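PDB 2Q30: cupin 2 conserved barrel domain protein from Desulfovibrio desulfuricans subsp. desulfuricans str. G20, which is of unknown function but adopts the double-stranded beta-helix fold of the RmlC-like cupins, a small all-beta barrel found here as a pair of subunits. Local coordinates for residues A[26-30]-A[31-35]. Sequence-based numbering, arbitrary orientation.
Sequences LVHES and ENFKI
His-28 and Ile-35 face each other as an antiparallel hydrogen-bonded pair in the hairpin joining strands 23-29 and 34-40. Ile-35 N gives a short, nearly straight bond to His-28 O (2.7 Å). Ile-35 O, in turn, is gripped by two donors, His-28 N and, at 2.8 Å, Val-27 N. Two residues opposite one make a classic beta bulge, and Val-27 lays its CB against Ile-35 CG2 (3.9 Å) while also packing on Leu-103 of strand 100-107.

On the face carrying His-28 and Ile-35, CG of His-28 stands opposite the backbone N (chi1 -179°), which carries the imidazole along the hairpin to Phe-33. There CD2 of His-28 meets the phenyl edge at CE1, 3.7 Å away and close to the ring plane; the rings are almost perpendicular (83°) and touch rim to rim, neither lying over the other. Ile-35 CD1 sits above one face of the phenyl, displaced toward its rim. On the opposite face, with Glu-29, Lys-34 is fully extended and runs its methylenes past Leu-26 CD1 and the Glu-29 carboxylate, with Glu-29 OE2 and Lys-34 NZ at 4.5 Å, too far for a salt bridge.

At the turn, Ser-30 N bonds to Phe-33 O. With chi1 at 64°, the Ser-30 hydroxyl is tucked over its own main chain, and OG reaches forward to accept from Asn-32 N (3.2 Å) and, weakly, from Phe-33 N. Glu-56 of the second subunit hydrogen-bonds both Ser-30 OG and Asn-32 ND2 and reaches His-28 NE2 weakly. The Ser-30 hydroxyl thus helps to hold the turn and also links it to the partner subunit, joining the turn's conformation to the dimer interface.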
ATOM      1  N   LEU A  26      -3.140  10.012  -9.688  1.00 32.01           N
ATOM      2  CA  LEU A  26      -4.323   9.401  -9.112  1.00 33.55           C
ATOM      3  C   LEU A  26      -4.371   7.964  -9.575  1.00 32.64           C
ATOM      4  O   LEU A  26      -4.304   7.710 -10.768  1.00 33.63           O
ATOM      5  CB  LEU A  26      -5.594  10.106  -9.580  1.00 34.19           C
ATOM      6  CG  LEU A  26      -6.917   9.614  -8.972  1.00 34.04           C
ATOM      7  CD1 LEU A  26      -6.902   9.728  -7.425  1.00 34.39           C
ATOM      8  CD2 LEU A  26      -8.033  10.432  -9.569  1.00 36.06           C
ATOM      9  N   VAL A  27      -4.457   7.038  -8.628  1.00 30.45           N
ATOM     10  CA  VAL A  27      -4.515   5.612  -8.937  1.00 31.34           C
ATOM     11  C   VAL A  27      -5.973   5.208  -8.924  1.00 31.74           C
ATOM     12  O   VAL A  27      -6.449   4.569  -9.852  1.00 30.63           O
ATOM     13  CB  VAL A  27      -3.636   4.790  -7.965  1.00 29.93           C
ATOM     14  CG1 VAL A  27      -3.782   3.261  -8.168  1.00 31.93           C
ATOM     15  CG2 VAL A  27      -2.158   5.243  -8.112  1.00 28.95           C
ATOM     16  N   HIS A  28      -6.676   5.581  -7.868  1.00 30.18           N
ATOM     17  CA  HIS A  28      -8.075   5.213  -7.706  1.00 31.16           C
ATOM     18  C   HIS A  28      -8.790   6.219  -6.806  1.00 30.93           C
ATOM     19  O   HIS A  28      -8.181   6.809  -5.889  1.00 30.41           O
ATOM     20  CB  HIS A  28      -8.126   3.809  -7.091  1.00 29.18           C
ATOM     21  CG  HIS A  28      -9.499   3.268  -6.888  1.00 30.79           C
ATOM     22  ND1 HIS A  28     -10.219   2.670  -7.901  1.00 31.67           N
ATOM     23  CD2 HIS A  28     -10.275   3.209  -5.786  1.00 29.31           C
ATOM     24  CE1 HIS A  28     -11.383   2.263  -7.430  1.00 33.57           C
ATOM     25  NE2 HIS A  28     -11.445   2.584  -6.151  1.00 34.47           N
ATOM     26  N   GLU A  29     -10.066   6.441  -7.100  1.00 31.15           N
ATOM     27  CA  GLU A  29     -10.891   7.220  -6.218  1.00 33.35           C
ATOM     28  C   GLU A  29     -12.333   6.696  -6.265  1.00 31.96           C
ATOM     29  O   GLU A  29     -12.903   6.528  -7.335  1.00 30.96           O
ATOM     30  CB  GLU A  29     -10.801   8.704  -6.556  1.00 33.81           C
ATOM     31  CG  GLU A  29     -11.507   9.554  -5.527  1.00 40.74           C
ATOM     32  CD  GLU A  29     -11.288  11.050  -5.680  1.00 42.34           C
ATOM     33  OE1 GLU A  29     -10.766  11.503  -6.739  1.00 52.79           O
ATOM     34  OE2 GLU A  29     -11.686  11.766  -4.723  1.00 55.30           O
ATOM     35  N   SER A  30     -12.880   6.418  -5.089  1.00 30.27           N
ATOM     36  CA  SER A  30     -14.270   5.966  -4.937  1.00 31.01           C
ATOM     37  C   SER A  30     -14.794   6.551  -3.642  1.00 30.87           C
ATOM     38  O   SER A  30     -14.121   7.328  -2.986  1.00 32.42           O
ATOM     39  CB  SER A  30     -14.292   4.432  -4.848  1.00 30.11           C
ATOM     40  OG  SER A  30     -13.607   4.001  -3.682  1.00 30.48           O
ATOM     41  N   GLU A  31     -16.018   6.195  -3.310  1.00 33.50           N
ATOM     42  CA  GLU A  31     -16.638   6.498  -2.016  1.00 34.00           C
ATOM     43  C   GLU A  31     -15.830   5.953  -0.800  1.00 33.67           C
ATOM     44  O   GLU A  31     -15.819   6.584   0.265  1.00 31.88           O
ATOM     45  CB  GLU A  31     -18.040   5.872  -2.015  1.00 36.31           C
ATOM     46  CG  GLU A  31     -17.993   4.304  -2.160  1.00 43.13           C
ATOM     47  CD  GLU A  31     -19.065   3.721  -3.063  1.00 51.76           C
ATOM     48  OE1 GLU A  31     -20.264   4.021  -2.857  1.00 57.19           O
ATOM     49  OE2 GLU A  31     -18.684   2.938  -3.969  1.00 49.66           O
ATOM     50  N   ASN A  32     -15.103   4.834  -0.997  1.00 33.60           N
ATOM     51  CA  ASN A  32     -14.408   4.109   0.066  1.00 32.13           C
ATOM     52  C   ASN A  32     -13.005   4.605   0.377  1.00 32.53           C
ATOM     53  O   ASN A  32     -12.629   4.724   1.545  1.00 32.75           O
ATOM     54  CB  ASN A  32     -14.372   2.629  -0.292  1.00 32.98           C
ATOM     55  CG  ASN A  32     -15.748   2.059  -0.517  1.00 31.22           C
ATOM     56  OD1 ASN A  32     -16.615   2.197   0.331  1.00 30.01           O
ATOM     57  ND2 ASN A  32     -15.969   1.437  -1.668  1.00 33.48           N
ATOM     58  N   PHE A  33     -12.215   4.852  -0.662  1.00 30.46           N
ATOM     59  CA  PHE A  33     -10.898   5.454  -0.502  1.00 29.30           C
ATOM     60  C   PHE A  33     -10.372   6.172  -1.753  1.00 29.32           C
ATOM     61  O   PHE A  33     -10.908   6.031  -2.850  1.00 26.35           O
ATOM     62  CB  PHE A  33      -9.842   4.449   0.042  1.00 30.58           C
ATOM     63  CG  PHE A  33      -9.839   3.068  -0.614  1.00 28.48           C
ATOM     64  CD1 PHE A  33     -10.241   2.842  -1.946  1.00 28.91           C
ATOM     65  CD2 PHE A  33      -9.331   1.978   0.110  1.00 35.14           C
ATOM     66  CE1 PHE A  33     -10.180   1.550  -2.498  1.00 32.76           C
ATOM     67  CE2 PHE A  33      -9.259   0.691  -0.462  1.00 32.08           C
ATOM     68  CZ  PHE A  33      -9.692   0.495  -1.763  1.00 31.43           C
ATOM     69  N   LYS A  34      -9.319   6.957  -1.544  1.00 29.28           N
ATOM     70  CA  LYS A  34      -8.574   7.618  -2.605  1.00 29.76           C
ATOM     71  C   LYS A  34      -7.176   7.048  -2.503  1.00 29.73           C
ATOM     72  O   LYS A  34      -6.641   6.930  -1.397  1.00 30.71           O
ATOM     73  CB  LYS A  34      -8.557   9.137  -2.429  1.00 30.72           C
ATOM     74  CG  LYS A  34      -7.792   9.880  -3.525  1.00 31.45           C
ATOM     75  CD  LYS A  34      -7.987  11.382  -3.351  1.00 35.66           C
ATOM     76  CE  LYS A  34      -7.345  12.187  -4.429  1.00 43.89           C
ATOM     77  NZ  LYS A  34      -7.631  13.649  -4.232  1.00 45.75           N
ATOM     78  N   ILE A  35      -6.631   6.644  -3.639  1.00 29.78           N
ATOM     79  CA  ILE A  35      -5.329   6.045  -3.735  1.00 29.15           C
ATOM     80  C   ILE A  35      -4.551   6.901  -4.726  1.00 28.79           C
ATOM     81  O   ILE A  35      -4.974   7.047  -5.887  1.00 29.53           O
ATOM     82  CB  ILE A  35      -5.404   4.581  -4.208  1.00 28.84           C
ATOM     83  CG1 ILE A  35      -6.360   3.766  -3.343  1.00 31.20           C
ATOM     84  CG2 ILE A  35      -4.015   3.951  -4.180  1.00 33.98           C
ATOM     85  CD1 ILE A  35      -6.519   2.263  -3.781  1.00 28.74           C
TER